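Local coordinates for 3-alpha-hydroxysteroid dehydrogenase (Pseudomonas sp., PDB 2DKN), which catalyses the NAD-dependent oxidation of the 3-alpha-hydroxyl group of steroids to a ketone, and the reverse reduction, as a Rossmann-fold short-chain dehydrogenase, at residues 80-88 against 131-140; 112-123 against 150-161. All coordinates share one frame; numbering follows the deposited sequence.

Overall arrangement
Contacts 1 and 2 lie side by side, their centres about 13 Å apart. Their segments alternate along the chain: 80-88, 112-123, 131-140, 150-161. Strand 108-112 of the parallel seven-stranded sheet runs into the loop of contact 2. Helix 79-102 precedes that strand, and helices 126-133, 136-146 and 149-166 follow the loop. The two contacts meet where helix 79-102 packs on helix 149-166, with N86 beside Y153 and S156, and Y87 against A159. Both reach the NADH. Contact 1 touches its adenine through V85, while contact 2 binds the nicotinamide ribose, so the two helices touch the coenzyme at its adenine and at its nicotinamide ribose.

Contact 1: residues 80-88 against 131-140; sequences GLVVAVNYF and MLAGDEARAI. With NAI (1,4-dihydronicotinamide adenine dinucleotide), chain C.
M131 lies over one face of the Y87 ring, and E136 over one face of the F88 ring. CB of M131 stands above the centre of the Y87 ring, 3.8 Å from the centroid and almost on the ring normal, a CH-pi contact. Water 1 sits at the edge of this ring, in its plane. The F88 ring is sandwiched: CB of E136 covers its centre at 3.7 Å from the centroid, and CD2 of Y87 lies over the opposite face. V83 CG1 and G134 CA come in at its edge. The carboxylate of E136 stacks on the F88 ring, planes 11° apart. The extended E136 chain runs along the ring in the opposite sense to F88. Its charged end forms a salt bridge with R48, which probably holds it flat.

Chi1 (-80°) and an extended chi2 carry M131 SD to 3.5 Å from Y87 CB and 3.8 Å from V83 CG1. The bend at chi3 (-95°) turns CE toward V83 CG2. SD meets the Y87 ring obliquely, 4.4 Å from the centroid, a Met-aromatic contact. Water 1 links the Y87 hydroxyl, 2.6 Å from OH, to the carbonyl O of M131, to which it donates. G134 closes helix 126-133 with a Schellman motif. D135 then caps helix 136-146, its OD1 accepting from R138 N at 3.2 Å.

At the start of helix 79-102, I140 CG1 rests 3.8 Å from G80 O. Helix 79-102 thus packs on both helix 126-133 and helix 136-146. R48 of helix 45-59 borders F88, and helix 149-166 meets Y87 through A159 and L163.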
loop_
_atom_site.group_PDB
_atom_site.type_symbol
_atom_site.label_atom_id
_atom_site.label_comp_id
_atom_site.label_asym_id
_atom_site.label_seq_id
_atom_site.Cartn_x
_atom_site.Cartn_y
_atom_site.Cartn_z
ATOM N N GLY A 80 -27.832 -2.666 -6.496
ATOM C CA GLY A 80 -27.554 -3.831 -7.345
ATOM C C GLY A 80 -26.498 -3.510 -8.391
ATOM O O GLY A 80 -25.611 -4.333 -8.674
ATOM N N LEU A 81 -26.571 -2.305 -8.950
ATOM C CA LEU A 81 -25.642 -1.927 -10.009
ATOM C C LEU A 81 -24.221 -1.807 -9.439
ATOM O O LEU A 81 -23.256 -2.226 -10.073
ATOM C CB LEU A 81 -26.083 -0.600 -10.656
ATOM C CG LEU A 81 -25.135 -0.034 -11.715
ATOM C CD1 LEU A 81 -25.009 -1.016 -12.891
ATOM C CD2 LEU A 81 -25.638 1.345 -12.190
ATOM N N VAL A 82 -24.121 -1.235 -8.241
ATOM C CA VAL A 82 -22.839 -1.066 -7.537
ATOM C C VAL A 82 -22.127 -2.423 -7.391
ATOM O O VAL A 82 -20.938 -2.568 -7.737
ATOM C CB VAL A 82 -23.050 -0.392 -6.153
ATOM C CG1 VAL A 82 -21.744 -0.345 -5.370
ATOM C CG2 VAL A 82 -23.629 1.022 -6.329
ATOM N N VAL A 83 -22.862 -3.432 -6.923
ATOM C CA VAL A 83 -22.301 -4.768 -6.777
ATOM C C VAL A 83 -21.936 -5.379 -8.130
ATOM O O VAL A 83 -20.877 -5.975 -8.289
ATOM C CB VAL A 83 -23.294 -5.693 -6.020
ATOM C CG1 VAL A 83 -22.921 -7.154 -6.190
ATOM C CG2 VAL A 83 -23.326 -5.287 -4.543
ATOM N N ALA A 84 -22.805 -5.220 -9.118
ATOM C CA ALA A 84 -22.571 -5.833 -10.421
ATOM C C ALA A 84 -21.283 -5.310 -11.051
ATOM O O ALA A 84 -20.533 -6.060 -11.672
ATOM C CB ALA A 84 -23.761 -5.548 -11.358
ATOM N N VAL A 85 -21.054 -4.010 -10.927
ATOM C CA VAL A 85 -19.870 -3.411 -11.562
ATOM C C VAL A 85 -18.654 -3.557 -10.657
ATOM O O VAL A 85 -17.617 -4.047 -11.089
ATOM C CB VAL A 85 -20.056 -1.911 -11.915
ATOM C CG1 VAL A 85 -18.849 -1.427 -12.722
ATOM C CG2 VAL A 85 -21.276 -1.726 -12.736
ATOM N N ASN A 86 -18.775 -3.121 -9.405
ATOM C CA ASN A 86 -17.596 -3.036 -8.547
ATOM C C ASN A 86 -17.029 -4.383 -8.156
ATOM O O ASN A 86 -15.816 -4.499 -7.901
ATOM C CB ASN A 86 -17.874 -2.237 -7.275
ATOM C CG ASN A 86 -18.111 -0.761 -7.554
ATOM O OD1 ASN A 86 -18.096 -0.336 -8.704
ATOM N ND2 ASN A 86 -18.318 0.029 -6.491
ATOM N N TYR A 87 -17.903 -5.383 -8.037
ATOM C CA TYR A 87 -17.424 -6.725 -7.742
ATOM C C TYR A 87 -17.322 -7.588 -9.007
ATOM O O TYR A 87 -16.221 -8.010 -9.389
ATOM C CB TYR A 87 -18.270 -7.447 -6.684
ATOM C CG TYR A 87 -17.589 -8.717 -6.244
ATOM C CD1 TYR A 87 -16.632 -8.706 -5.220
ATOM C CD2 TYR A 87 -17.856 -9.922 -6.880
ATOM C CE1 TYR A 87 -15.983 -9.874 -4.829
ATOM C CE2 TYR A 87 -17.212 -11.079 -6.501
ATOM C CZ TYR A 87 -16.281 -11.056 -5.485
ATOM O OH TYR A 87 -15.647 -12.238 -5.129
ATOM N N PHE A 88 -18.455 -7.836 -9.650
ATOM C CA PHE A 88 -18.502 -8.803 -10.743
ATOM C C PHE A 88 -17.873 -8.302 -12.040
ATOM O O PHE A 88 -17.327 -9.101 -12.811
ATOM C CB PHE A 88 -19.933 -9.343 -10.933
ATOM C CG PHE A 88 -20.370 -10.222 -9.803
ATOM C CD1 PHE A 88 -19.935 -11.543 -9.737
ATOM C CD2 PHE A 88 -21.143 -9.713 -8.765
ATOM C CE1 PHE A 88 -20.296 -12.341 -8.667
ATOM C CE2 PHE A 88 -21.524 -10.519 -7.700
ATOM C CZ PHE A 88 -21.100 -11.820 -7.652
ATOM N N MET A 131 -21.195 -12.225 -2.689
ATOM C CA MET A 131 -20.147 -11.837 -3.624
ATOM C C MET A 131 -19.009 -12.843 -3.628
ATOM O O MET A 131 -18.614 -13.314 -4.685
ATOM C CB MET A 131 -19.641 -10.426 -3.328
ATOM C CG MET A 131 -20.579 -9.377 -3.904
ATOM S SD MET A 131 -20.066 -7.676 -3.670
ATOM C CE MET A 131 -20.962 -7.238 -2.173
ATOM N N LEU A 132 -18.492 -13.171 -2.449
ATOM C CA LEU A 132 -17.328 -14.059 -2.378
ATOM C C LEU A 132 -17.670 -15.486 -2.839
ATOM O O LEU A 132 -16.807 -16.196 -3.348
ATOM C CB LEU A 132 -16.720 -14.060 -0.978
ATOM C CG LEU A 132 -15.992 -12.774 -0.571
ATOM C CD1 LEU A 132 -15.650 -12.862 0.920
ATOM C CD2 LEU A 132 -14.732 -12.618 -1.418
ATOM N N ALA A 133 -18.936 -15.873 -2.694
ATOM C CA ALA A 133 -19.445 -17.152 -3.240
ATOM C C ALA A 133 -19.655 -17.101 -4.767
ATOM O O ALA A 133 -19.825 -18.133 -5.426
ATOM C CB ALA A 133 -20.751 -17.547 -2.530
ATOM N N GLY A 134 -19.625 -15.899 -5.336
ATOM C CA GLY A 134 -19.799 -15.742 -6.779
ATOM C C GLY A 134 -21.246 -15.797 -7.234
ATOM O O GLY A 134 -21.503 -15.896 -8.427
ATOM N N ASP A 135 -22.182 -15.699 -6.281
ATOM C CA ASP A 135 -23.623 -15.780 -6.581
ATOM C C ASP A 135 -24.154 -14.391 -6.862
ATOM O O ASP A 135 -24.606 -13.685 -5.942
ATOM C CB ASP A 135 -24.388 -16.403 -5.405
ATOM C CG ASP A 135 -25.839 -16.718 -5.752
ATOM O OD1 ASP A 135 -26.363 -16.152 -6.723
ATOM O OD2 ASP A 135 -26.458 -17.524 -5.040
ATOM N N GLU A 136 -24.069 -13.984 -8.127
ATOM C CA GLU A 136 -24.368 -12.601 -8.468
ATOM C C GLU A 136 -25.831 -12.251 -8.221
ATOM O O GLU A 136 -26.142 -11.171 -7.699
ATOM C CB GLU A 136 -23.984 -12.271 -9.906
ATOM C CG GLU A 136 -24.307 -10.812 -10.257
ATOM C CD GLU A 136 -23.735 -10.367 -11.583
ATOM O OE1 GLU A 136 -23.743 -9.152 -11.851
ATOM O OE2 GLU A 136 -23.250 -11.232 -12.330
ATOM N N ALA A 137 -26.740 -13.150 -8.586
ATOM C CA ALA A 137 -28.157 -12.839 -8.387
ATOM C C ALA A 137 -28.449 -12.622 -6.898
ATOM O O ALA A 137 -29.177 -11.709 -6.524
ATOM C CB ALA A 137 -29.052 -13.962 -8.976
ATOM N N ARG A 138 -27.874 -13.471 -6.047
ATOM C CA ARG A 138 -28.083 -13.355 -4.609
ATOM C C ARG A 138 -27.458 -12.087 -4.045
ATOM O O ARG A 138 -28.045 -11.433 -3.187
ATOM C CB ARG A 138 -27.532 -14.614 -3.905
ATOM C CG ARG A 138 -27.761 -14.698 -2.400
ATOM C CD ARG A 138 -29.211 -14.441 -2.001
ATOM N NE ARG A 138 -29.407 -14.594 -0.555
ATOM C CZ ARG A 138 -30.525 -14.253 0.090
ATOM N NH1 ARG A 138 -31.539 -13.730 -0.576
ATOM N NH2 ARG A 138 -30.622 -14.419 1.403
ATOM N N ALA A 139 -26.254 -11.751 -4.510
ATOM C CA ALA A 139 -25.562 -10.553 -4.036
ATOM C C ALA A 139 -26.369 -9.303 -4.393
ATOM O O ALA A 139 -26.522 -8.396 -3.573
ATOM C CB ALA A 139 -24.147 -10.481 -4.640
ATOM N N ILE A 140 -26.884 -9.258 -5.622
ATOM C CA ILE A 140 -27.687 -8.115 -6.068
ATOM C C ILE A 140 -28.986 -8.010 -5.241
ATOM O O ILE A 140 -29.385 -6.934 -4.803
ATOM C CB ILE A 140 -28.010 -8.231 -7.595
ATOM C CG1 ILE A 140 -26.741 -7.953 -8.418
ATOM C CG2 ILE A 140 -29.157 -7.298 -7.998
ATOM C CD1 ILE A 140 -26.880 -8.133 -9.926
HETATM P PA NAI C . -14.678 7.902 -12.828
HETATM O O1A NAI C . -16.152 7.896 -12.827
HETATM O O2A NAI C . -13.996 9.137 -13.279
HETATM O O5B NAI C . -14.137 6.691 -13.726
HETATM C C5B NAI C . -14.713 5.420 -13.646
HETATM C C4B NAI C . -14.828 4.886 -15.067
HETATM O O4B NAI C . -15.414 3.604 -14.929
HETATM C C3B NAI C . -15.739 5.733 -15.953
HETATM O O3B NAI C . -15.147 5.983 -17.213
HETATM C C2B NAI C . -16.931 4.810 -16.132
HETATM O O2B NAI C . -17.623 4.983 -17.349
HETATM C C1B NAI C . -16.312 3.418 -15.979
HETATM N N9A NAI C . -17.428 2.514 -15.666
HETATM C C8A NAI C . -18.345 2.627 -14.640
HETATM N N7A NAI C . -19.249 1.627 -14.789
HETATM C C5A NAI C . -18.935 0.902 -15.903
HETATM C C6A NAI C . -19.515 -0.204 -16.535
HETATM N N6A NAI C . -20.713 -0.707 -16.171
HETATM N N1A NAI C . -18.917 -0.703 -17.677
HETATM C C2A NAI C . -17.779 -0.128 -18.198
HETATM N N3A NAI C . -17.205 0.962 -17.583
HETATM C C4A NAI C . -17.789 1.470 -16.458
HETATM O O3 NAI C . -14.279 7.491 -11.330
HETATM P PN NAI C . -12.810 7.241 -10.716
HETATM O O1N NAI C . -11.751 7.312 -11.737
HETATM O O2N NAI C . -12.704 8.128 -9.544
HETATM O O5D NAI C . -12.992 5.731 -10.208
HETATM C C5D NAI C . -12.104 4.702 -10.621
HETATM C C4D NAI C . -12.128 3.645 -9.524
HETATM O O4D NAI C . -11.601 4.234 -8.340
HETATM C C3D NAI C . -13.534 3.162 -9.174
HETATM O O3D NAI C . -13.462 1.761 -8.938
HETATM C C2D NAI C . -13.811 3.843 -7.835
HETATM O O2D NAI C . -14.661 3.068 -7.035
HETATM C C1D NAI C . -12.414 3.905 -7.233
HETATM N N1N NAI C . -12.283 4.924 -6.156
HETATM C C2N NAI C . -12.494 6.244 -6.439
HETATM C C3N NAI C . -12.363 7.190 -5.435
HETATM C C7N NAI C . -12.535 8.654 -5.754
HETATM O O7N NAI C . -12.535 9.509 -4.663
HETATM N N7N NAI C . -12.668 9.094 -7.020
HETATM C C4N NAI C . -12.006 6.796 -4.130
HETATM C C5N NAI C . -11.753 5.433 -3.868
HETATM C C6N NAI C . -11.903 4.515 -4.898
HETATM O O HOH W 1 -16.358 -14.455 -6.263
#

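Contact 2: residues 112-123 against 150-161; sequences VGSIAATQPGAA and HLAYAGSKYAVT. With NAI (1,4-dihydronicotinamide adenine dinucleotide), chain C.
K157 CG points away from its own carbonyl carbon (chi1 -70°), and the chain bends at chi2 (-63°) and is extended beyond. These turns lay CG beside S114 CB and carry NZ to the end of strand 108-112. Y153 holds its CG opposite the backbone N (chi1 -173°), which swings the ring alongside the K157 chain, with K157 CG over one ring face. NZ donates to V112 O at 2.8 Å and to O3D of the NADH, also at 2.8 Å. Weaker bonds run from NZ to G113 O and to NAI O2D. Several acceptors therefore surround the buried NZ. The Y153 hydroxyl shares a hydrogen bond with NAI O2D, 2.9 Å from OH, and O2D lies in the ring plane at its edge.

A116 CB packs 3.5 Å from Y153 CE2. S114 OG accepts from A116 N in an ST turn that starts the 3-10 segment 115-118. Water 2 accepts from S114 N and donates to T161 OG1, tying the loop to the helix. Further along, A117 CB nestles against the backbone of K157 and Y158, and A123 CA lies over one face of the Y158 ring, 3.8 Å from its centroid. The Q119 and H150 side chains cross at about a right angle, and the amide meets the ring at its edge, with NE2 of Q119 3.4 Å from L151 CD2. F255 of the second subunit also meets the Y158 ring.

Y153 and K157, four residues apart on one helix, match the YxxxK signature of short-chain dehydrogenases. S114, on the loop after the strand, probably corresponds to the serine of the family's Ser-Tyr-Lys catalytic set. The contact thus forms the nicotinamide-ribose end of a Rossmann-fold coenzyme site.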
loop_
_atom_site.group_PDB
_atom_site.type_symbol
_atom_site.label_atom_id
_atom_site.label_comp_id
_atom_site.label_asym_id
_atom_site.label_seq_id
_atom_site.Cartn_x
_atom_site.Cartn_y
_atom_site.Cartn_z
ATOM N N VAL A 112 -8.519 -1.702 -8.471
ATOM C CA VAL A 112 -8.716 -0.440 -7.751
ATOM C C VAL A 112 -9.855 -0.628 -6.752
ATOM O O VAL A 112 -11.031 -0.706 -7.135
ATOM C CB VAL A 112 -8.994 0.744 -8.688
ATOM C CG1 VAL A 112 -9.159 2.052 -7.863
ATOM C CG2 VAL A 112 -7.835 0.894 -9.685
ATOM N N GLY A 113 -9.478 -0.749 -5.488
ATOM C CA GLY A 113 -10.433 -0.878 -4.389
ATOM C C GLY A 113 -10.883 0.484 -3.882
ATOM O O GLY A 113 -11.268 1.368 -4.667
ATOM N N SER A 114 -10.861 0.640 -2.562
ATOM C CA SER A 114 -11.306 1.867 -1.899
ATOM C C SER A 114 -11.092 1.770 -0.406
ATOM O O SER A 114 -11.223 0.689 0.184
ATOM C CB SER A 114 -12.804 2.102 -2.153
ATOM O OG SER A 114 -13.227 3.292 -1.492
ATOM N N ILE A 115 -10.783 2.910 0.216
ATOM C CA ILE A 115 -10.731 3.007 1.653
ATOM C C ILE A 115 -12.120 2.672 2.228
ATOM O O ILE A 115 -12.227 2.280 3.383
ATOM C CB ILE A 115 -10.248 4.438 2.074
ATOM C CG1 ILE A 115 -9.965 4.547 3.560
ATOM C CG2 ILE A 115 -11.214 5.481 1.647
ATOM C CD1 ILE A 115 -9.205 5.830 3.893
ATOM N N ALA A 116 -13.168 2.775 1.401
ATOM C CA ALA A 116 -14.523 2.410 1.842
ATOM C C ALA A 116 -14.574 0.954 2.270
ATOM O O ALA A 116 -15.415 0.575 3.070
ATOM C CB ALA A 116 -15.563 2.686 0.746
ATOM N N ALA A 117 -13.650 0.136 1.756
ATOM C CA ALA A 117 -13.567 -1.261 2.172
ATOM C C ALA A 117 -13.396 -1.434 3.687
ATOM O O ALA A 117 -13.691 -2.499 4.225
ATOM C CB ALA A 117 -12.446 -1.955 1.453
ATOM N N THR A 118 -12.876 -0.404 4.351
ATOM C CA THR A 118 -12.524 -0.500 5.763
ATOM C C THR A 118 -13.637 0.036 6.664
ATOM O O THR A 118 -13.475 0.091 7.892
ATOM C CB THR A 118 -11.248 0.308 6.062
ATOM O OG1 THR A 118 -11.500 1.700 5.842
ATOM C CG2 THR A 118 -10.115 -0.125 5.134
ATOM N N GLN A 119 -14.744 0.448 6.052
ATOM C CA GLN A 119 -15.892 0.955 6.801
ATOM C C GLN A 119 -16.303 -0.043 7.873
ATOM O O GLN A 119 -16.399 -1.234 7.606
ATOM C CB GLN A 119 -17.051 1.221 5.843
ATOM C CG GLN A 119 -18.368 1.582 6.517
ATOM C CD GLN A 119 -19.433 2.013 5.512
ATOM O OE1 GLN A 119 -19.210 2.907 4.691
ATOM N NE2 GLN A 119 -20.588 1.371 5.572
ATOM N N PRO A 120 -16.549 0.430 9.115
ATOM C CA PRO A 120 -16.947 -0.541 10.140
ATOM C C PRO A 120 -18.201 -1.319 9.757
ATOM O O PRO A 120 -19.157 -0.736 9.238
ATOM C CB PRO A 120 -17.205 0.330 11.381
ATOM C CG PRO A 120 -16.354 1.552 11.158
ATOM C CD PRO A 120 -16.435 1.797 9.649
ATOM N N GLY A 121 -18.170 -2.628 9.979
ATOM C CA GLY A 121 -19.313 -3.493 9.694
ATOM C C GLY A 121 -19.388 -3.997 8.258
ATOM O O GLY A 121 -20.220 -4.855 7.947
ATOM N N ALA A 122 -18.532 -3.477 7.372
ATOM C CA ALA A 122 -18.579 -3.887 5.957
ATOM C C ALA A 122 -18.372 -5.382 5.797
ATOM O O ALA A 122 -19.007 -6.035 4.955
ATOM C CB ALA A 122 -17.555 -3.104 5.120
ATOM N N ALA A 123 -17.486 -5.937 6.620
ATOM C CA ALA A 123 -17.137 -7.342 6.499
ATOM C C ALA A 123 -18.331 -8.229 6.801
ATOM O O ALA A 123 -18.422 -9.331 6.277
ATOM C CB ALA A 123 -15.967 -7.681 7.415
ATOM N N HIS A 150 -24.309 3.394 -0.286
ATOM C CA HIS A 150 -23.021 3.443 0.409
ATOM C C HIS A 150 -22.623 2.097 1.013
ATOM O O HIS A 150 -21.437 1.818 1.159
ATOM C CB HIS A 150 -22.940 4.586 1.436
ATOM C CG HIS A 150 -23.487 4.253 2.792
ATOM N ND1 HIS A 150 -24.813 4.439 3.127
ATOM C CD2 HIS A 150 -22.873 3.812 3.921
ATOM C CE1 HIS A 150 -25.002 4.085 4.390
ATOM N NE2 HIS A 150 -23.841 3.700 4.893
ATOM N N LEU A 151 -23.615 1.297 1.393
ATOM C CA LEU A 151 -23.367 -0.020 1.963
ATOM C C LEU A 151 -22.990 -0.968 0.854
ATOM O O LEU A 151 -22.123 -1.814 1.038
ATOM C CB LEU A 151 -24.579 -0.562 2.706
ATOM C CG LEU A 151 -24.860 0.265 3.969
ATOM C CD1 LEU A 151 -26.204 -0.109 4.601
ATOM C CD2 LEU A 151 -23.736 0.117 4.950
ATOM N N ALA A 152 -23.632 -0.826 -0.304
ATOM C CA ALA A 152 -23.230 -1.619 -1.464
ATOM C C ALA A 152 -21.828 -1.228 -1.929
ATOM O O ALA A 152 -21.066 -2.081 -2.396
ATOM C CB ALA A 152 -24.229 -1.457 -2.613
ATOM N N TYR A 153 -21.506 0.057 -1.836
ATOM C CA TYR A 153 -20.164 0.519 -2.183
ATOM C C TYR A 153 -19.078 -0.065 -1.261
ATOM O O TYR A 153 -18.103 -0.680 -1.725
ATOM C CB TYR A 153 -20.119 2.054 -2.188
ATOM C CG TYR A 153 -18.812 2.596 -2.697
ATOM C CD1 TYR A 153 -18.518 2.519 -4.042
ATOM C CD2 TYR A 153 -17.875 3.203 -1.848
ATOM C CE1 TYR A 153 -17.332 2.998 -4.557
ATOM C CE2 TYR A 153 -16.649 3.702 -2.379
ATOM C CZ TYR A 153 -16.401 3.571 -3.731
ATOM O OH TYR A 153 -15.232 4.042 -4.355
ATOM N N ALA A 154 -19.252 0.104 0.047
ATOM C CA ALA A 154 -18.322 -0.471 1.014
ATOM C C ALA A 154 -18.290 -1.988 0.905
ATOM O O ALA A 154 -17.222 -2.580 0.948
ATOM C CB ALA A 154 -18.688 -0.071 2.444
ATOM N N GLY A 155 -19.458 -2.614 0.760
ATOM C CA GLY A 155 -19.531 -4.079 0.693
ATOM C C GLY A 155 -18.779 -4.577 -0.534
ATOM O O GLY A 155 -18.018 -5.524 -0.455
ATOM N N SER A 156 -18.993 -3.928 -1.673
ATOM C CA SER A 156 -18.409 -4.426 -2.917
ATOM C C SER A 156 -16.902 -4.228 -2.881
ATOM O O SER A 156 -16.154 -5.076 -3.352
ATOM C CB SER A 156 -19.042 -3.759 -4.142
ATOM O OG SER A 156 -18.853 -2.345 -4.141
ATOM N N LYS A 157 -16.464 -3.114 -2.301
ATOM C CA LYS A 157 -15.039 -2.804 -2.244
ATOM C C LYS A 157 -14.338 -3.721 -1.241
ATOM O O LYS A 157 -13.236 -4.229 -1.505
ATOM C CB LYS A 157 -14.815 -1.309 -1.934
ATOM C CG LYS A 157 -15.223 -0.423 -3.085
ATOM C CD LYS A 157 -14.384 -0.695 -4.337
ATOM C CE LYS A 157 -14.585 0.387 -5.403
ATOM N NZ LYS A 157 -13.686 0.146 -6.606
ATOM N N TYR A 158 -15.003 -3.985 -0.117
ATOM C CA TYR A 158 -14.509 -4.968 0.832
ATOM C C TYR A 158 -14.361 -6.340 0.162
ATOM O O TYR A 158 -13.293 -6.949 0.205
ATOM C CB TYR A 158 -15.397 -5.062 2.086
ATOM C CG TYR A 158 -14.940 -6.167 3.015
ATOM C CD1 TYR A 158 -13.937 -5.933 3.953
ATOM C CD2 TYR A 158 -15.472 -7.447 2.924
ATOM C CE1 TYR A 158 -13.488 -6.945 4.789
ATOM C CE2 TYR A 158 -15.016 -8.479 3.751
ATOM C CZ TYR A 158 -14.020 -8.217 4.674
ATOM O OH TYR A 158 -13.549 -9.210 5.518
ATOM N N ALA A 159 -15.442 -6.821 -0.440
ATOM C CA ALA A 159 -15.459 -8.135 -1.056
ATOM C C ALA A 159 -14.382 -8.296 -2.132
ATOM O O ALA A 159 -13.692 -9.319 -2.170
ATOM C CB ALA A 159 -16.858 -8.454 -1.626
ATOM N N VAL A 160 -14.244 -7.308 -3.010
ATOM C CA VAL A 160 -13.310 -7.448 -4.133
ATOM C C VAL A 160 -11.866 -7.409 -3.611
ATOM O O VAL A 160 -10.975 -8.030 -4.188
ATOM C CB VAL A 160 -13.571 -6.360 -5.216
ATOM C CG1 VAL A 160 -12.930 -4.992 -4.824
ATOM C CG2 VAL A 160 -13.116 -6.821 -6.590
ATOM N N THR A 161 -11.637 -6.688 -2.511
ATOM C CA THR A 161 -10.300 -6.681 -1.870
ATOM C C THR A 161 -9.966 -8.045 -1.268
ATOM O O THR A 161 -8.863 -8.577 -1.484
ATOM C CB THR A 161 -10.168 -5.499 -0.850
ATOM O OG1 THR A 161 -10.451 -4.269 -1.535
ATOM C CG2 THR A 161 -8.750 -5.409 -0.275
HETATM P PA NAI C . -14.678 7.902 -12.828
HETATM O O1A NAI C . -16.152 7.896 -12.827
HETATM O O2A NAI C . -13.996 9.137 -13.279
HETATM O O5B NAI C . -14.137 6.691 -13.726
HETATM C C5B NAI C . -14.713 5.420 -13.646
HETATM C C4B NAI C . -14.828 4.886 -15.067
HETATM O O4B NAI C . -15.414 3.604 -14.929
HETATM C C3B NAI C . -15.739 5.733 -15.953
HETATM O O3B NAI C . -15.147 5.983 -17.213
HETATM C C2B NAI C . -16.931 4.810 -16.132
HETATM O O2B NAI C . -17.623 4.983 -17.349
HETATM C C1B NAI C . -16.312 3.418 -15.979
HETATM N N9A NAI C . -17.428 2.514 -15.666
HETATM C C8A NAI C . -18.345 2.627 -14.640
HETATM N N7A NAI C . -19.249 1.627 -14.789
HETATM C C5A NAI C . -18.935 0.902 -15.903
HETATM C C6A NAI C . -19.515 -0.204 -16.535
HETATM N N6A NAI C . -20.713 -0.707 -16.171
HETATM N N1A NAI C . -18.917 -0.703 -17.677
HETATM C C2A NAI C . -17.779 -0.128 -18.198
HETATM N N3A NAI C . -17.205 0.962 -17.583
HETATM C C4A NAI C . -17.789 1.470 -16.458
HETATM O O3 NAI C . -14.279 7.491 -11.330
HETATM P PN NAI C . -12.810 7.241 -10.716
HETATM O O1N NAI C . -11.751 7.312 -11.737
HETATM O O2N NAI C . -12.704 8.128 -9.544
HETATM O O5D NAI C . -12.992 5.731 -10.208
HETATM C C5D NAI C . -12.104 4.702 -10.621
HETATM C C4D NAI C . -12.128 3.645 -9.524
HETATM O O4D NAI C . -11.601 4.234 -8.340
HETATM C C3D NAI C . -13.534 3.162 -9.174
HETATM O O3D NAI C . -13.462 1.761 -8.938
HETATM C C2D NAI C . -13.811 3.843 -7.835
HETATM O O2D NAI C . -14.661 3.068 -7.035
HETATM C C1D NAI C . -12.414 3.905 -7.233
HETATM N N1N NAI C . -12.283 4.924 -6.156
HETATM C C2N NAI C . -12.494 6.244 -6.439
HETATM C C3N NAI C . -12.363 7.190 -5.435
HETATM C C7N NAI C . -12.535 8.654 -5.754
HETATM O O7N NAI C . -12.535 9.509 -4.663
HETATM N N7N NAI C . -12.668 9.094 -7.020
HETATM C C4N NAI C . -12.006 6.796 -4.130
HETATM C C5N NAI C . -11.753 5.433 -3.868
HETATM C C6N NAI C . -11.903 4.515 -4.898
HETATM O O HOH W 2 -9.734 -1.691 -1.077
#